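Local coordinates for geranylgeranyl Pyrophosphate Synthetase (Geoglobus acetivorans, PDB 5JFQ) that builds geranylgeranyl diphosphate by adding three isopentenyl diphosphate units in turn to dimethylallyl diphosphate, with farnesyl diphosphate as a lesser product, at the interface of chains A and B. Coordinates in Å, arbitrary orientation; residue numbers count along the deposited sequence, not the author numbering. Chains: chain A/B, Geranylgeranyl Pyrophosphate Synthetase.

The interface of chains A and B. Residues chain A 114, 117-118, 120-121, 124, 137; chain B 116, 137-138, 141-142, 144-145.
Three partners grip NH1 of B:Arg142: both carboxylate oxygens of A:Glu121 and a water. The main one is a salt bridge, B:Arg142 NH1 to A:Glu121 OE1 at 2.8 Å; it meets the syn lone pair of OE1 but is bent, 117° at the hydrogen, and lies out of the guanidinium plane. The bond to OE2 is straighter but long and weak. Water 1, at the guanidinium edge and 3.1 Å from B:Arg142 NH1, passes the link on to OE2 of A:Glu118, so two acidic side chains of one helix share one arginine and would probably stabilise its charge.

This is part of the helix-on-helix dimer interface of an all-helical trans-prenyltransferase of the FPP/GGPP synthase family: helix 105-123 of chain A lies on helix 130-159 of chain B, and the two-fold axis repeats the contact with the chains exchanged. A:Glu121 runs out extended, CG anti to the backbone N, while bends at chi2 and chi3 fold B:Arg142 so that its CG and CD lie along the A:Glu121 carboxylate as NH1 reaches OE1. The two side chains cross obliquely, with the carboxylate and guanidinium planes 68° apart, and B:Arg142 CG packs 3.4 Å from A:Glu121 CD. An alanine in place of B:Arg142 would remove the salt bridge, the water link and this methylene packing, and would probably leave the A:Glu121 carboxylate poorly compensated at the subunit boundary.

Next to the charged pair, toward A:Ala117, the contacts are mostly between carbons. The methyl of A:Ala117 sits against CB of B:Cys144 and CG2 of B:Val145. That same branch, B:Val145 CG2, meets A:Glu118 CG at 3.7 Å, the two side chains crossing nearly at right angles. Further along, A:Val137 and B:Val137 meet tip to tip, A:Val137 CG2 to B:Val137 CG1 at 4.1 Å. Just past the end of helix 105-123, A:Ser124 turns OG back to the A:Glu121 carbonyl O (2.6 Å), above the carbonyl plane, and the same hydroxyl, A:Ser124 OG, lies against CB of B:Ser138.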
loop_
_atom_site.group_PDB
_atom_site.type_symbol
_atom_site.label_atom_id
_atom_site.label_comp_id
_atom_site.label_asym_id
_atom_site.label_seq_id
_atom_site.Cartn_x
_atom_site.Cartn_y
_atom_site.Cartn_z
ATOM N N THR A 114 6.301 0.656 0.842
ATOM C CA THR A 114 6.849 1.822 1.518
ATOM C C THR A 114 6.349 3.097 0.856
ATOM O O THR A 114 5.787 3.984 1.519
ATOM C CB THR A 114 8.383 1.779 1.505
ATOM O OG1 THR A 114 8.855 0.634 2.230
ATOM C CG2 THR A 114 8.962 3.057 2.133
ATOM N N ALA A 117 2.655 3.910 1.782
ATOM C CA ALA A 117 2.339 4.590 3.028
ATOM C C ALA A 117 2.813 6.032 2.991
ATOM O O ALA A 117 2.109 6.931 3.464
ATOM C CB ALA A 117 2.952 3.851 4.212
ATOM N N GLU A 118 3.992 6.270 2.403
ATOM C CA GLU A 118 4.534 7.623 2.342
ATOM C C GLU A 118 3.592 8.544 1.590
ATOM O O GLU A 118 3.349 9.678 2.022
ATOM C CB GLU A 118 5.914 7.624 1.690
ATOM C CG GLU A 118 6.934 6.838 2.478
ATOM C CD GLU A 118 8.323 6.874 1.865
ATOM O OE1 GLU A 118 8.465 6.543 0.671
ATOM O OE2 GLU A 118 9.282 7.243 2.585
ATOM N N PHE A 120 0.445 8.585 1.553
ATOM C CA PHE A 120 -0.553 9.092 2.474
ATOM C C PHE A 120 0.076 9.994 3.517
ATOM O O PHE A 120 -0.504 11.025 3.878
ATOM C CB PHE A 120 -1.316 7.946 3.116
ATOM C CG PHE A 120 -2.269 7.291 2.181
ATOM C CD1 PHE A 120 -3.530 7.841 1.962
ATOM C CD2 PHE A 120 -1.906 6.151 1.484
ATOM C CE1 PHE A 120 -4.424 7.240 1.068
ATOM C CE2 PHE A 120 -2.792 5.545 0.592
ATOM C CZ PHE A 120 -4.045 6.086 0.379
ATOM N N GLU A 121 1.277 9.659 3.978
ATOM C CA GLU A 121 1.928 10.548 4.930
ATOM C C GLU A 121 2.144 11.927 4.324
ATOM O O GLU A 121 1.916 12.951 4.982
ATOM C CB GLU A 121 3.249 9.958 5.385
ATOM C CG GLU A 121 3.977 10.838 6.361
ATOM C CD GLU A 121 5.320 10.273 6.727
ATOM O OE1 GLU A 121 5.659 9.166 6.235
ATOM O OE2 GLU A 121 6.043 10.932 7.504
ATOM N N SER A 124 -1.126 13.976 3.827
ATOM C CA SER A 124 -1.529 14.469 5.128
ATOM C C SER A 124 -0.717 15.678 5.604
ATOM O O SER A 124 -1.122 16.331 6.575
ATOM C CB SER A 124 -1.423 13.332 6.140
ATOM O OG SER A 124 -0.081 13.186 6.551
ATOM N N VAL A 137 -7.723 12.157 1.508
ATOM C CA VAL A 137 -7.242 10.831 1.883
ATOM C C VAL A 137 -8.259 9.783 1.473
ATOM O O VAL A 137 -7.939 8.834 0.751
ATOM C CB VAL A 137 -6.933 10.772 3.387
ATOM C CG1 VAL A 137 -6.791 9.345 3.840
ATOM C CG2 VAL A 137 -5.678 11.561 3.683
ATOM N N TYR B 116 -4.554 -2.413 1.828
ATOM C CA TYR B 116 -3.737 -1.272 2.239
ATOM C C TYR B 116 -4.479 0.041 2.015
ATOM O O TYR B 116 -4.562 0.878 2.914
ATOM C CB TYR B 116 -2.422 -1.292 1.457
ATOM C CG TYR B 116 -1.172 -0.692 2.095
ATOM C CD1 TYR B 116 -1.207 0.083 3.264
ATOM C CD2 TYR B 116 0.061 -0.903 1.483
ATOM C CE1 TYR B 116 -0.019 0.622 3.797
ATOM C CE2 TYR B 116 1.234 -0.378 1.984
ATOM C CZ TYR B 116 1.209 0.370 3.132
ATOM O OH TYR B 116 2.441 0.835 3.562
ATOM N N VAL B 137 -4.009 9.563 10.336
ATOM C CA VAL B 137 -3.547 9.046 9.055
ATOM C C VAL B 137 -2.027 9.159 8.955
ATOM O O VAL B 137 -1.344 8.217 8.528
ATOM C CB VAL B 137 -4.268 9.779 7.909
ATOM C CG1 VAL B 137 -3.554 9.551 6.586
ATOM C CG2 VAL B 137 -5.714 9.329 7.836
ATOM N N SER B 138 -1.475 10.291 9.394
ATOM C CA SER B 138 -0.035 10.509 9.331
ATOM C C SER B 138 0.729 9.494 10.179
ATOM O O SER B 138 1.765 8.951 9.748
ATOM C CB SER B 138 0.288 11.925 9.795
ATOM O OG SER B 138 1.686 12.102 9.914
ATOM N N ALA B 141 0.429 5.944 8.735
ATOM C CA ALA B 141 1.210 5.770 7.521
ATOM C C ALA B 141 2.695 5.636 7.845
ATOM O O ALA B 141 3.412 4.879 7.183
ATOM C CB ALA B 141 0.950 6.937 6.561
ATOM N N ARG B 142 3.178 6.377 8.844
ATOM C CA ARG B 142 4.561 6.221 9.282
ATOM C C ARG B 142 4.772 4.844 9.885
ATOM O O ARG B 142 5.820 4.209 9.690
ATOM C CB ARG B 142 4.904 7.293 10.308
ATOM C CG ARG B 142 5.232 8.634 9.714
ATOM C CD ARG B 142 6.732 8.960 9.887
ATOM N NE ARG B 142 7.618 7.820 9.632
ATOM C CZ ARG B 142 8.216 7.560 8.469
ATOM N NH1 ARG B 142 8.035 8.342 7.413
ATOM N NH2 ARG B 142 9.011 6.500 8.360
ATOM N N CYS B 144 3.170 2.215 8.966
ATOM C CA CYS B 144 3.259 1.303 7.833
ATOM C C CYS B 144 4.637 1.361 7.181
ATOM O O CYS B 144 5.169 0.336 6.747
ATOM C CB CYS B 144 2.158 1.630 6.828
ATOM S SG CYS B 144 0.485 1.257 7.437
ATOM N N VAL B 145 5.236 2.548 7.105
ATOM C CA VAL B 145 6.598 2.633 6.592
ATOM C C VAL B 145 7.527 1.809 7.464
ATOM O O VAL B 145 8.407 1.104 6.963
ATOM C CB VAL B 145 7.058 4.101 6.508
ATOM C CG1 VAL B 145 8.532 4.181 6.164
ATOM C CG2 VAL B 145 6.218 4.881 5.489
HETATM O O HOH W 1 10.027 7.467 5.149
#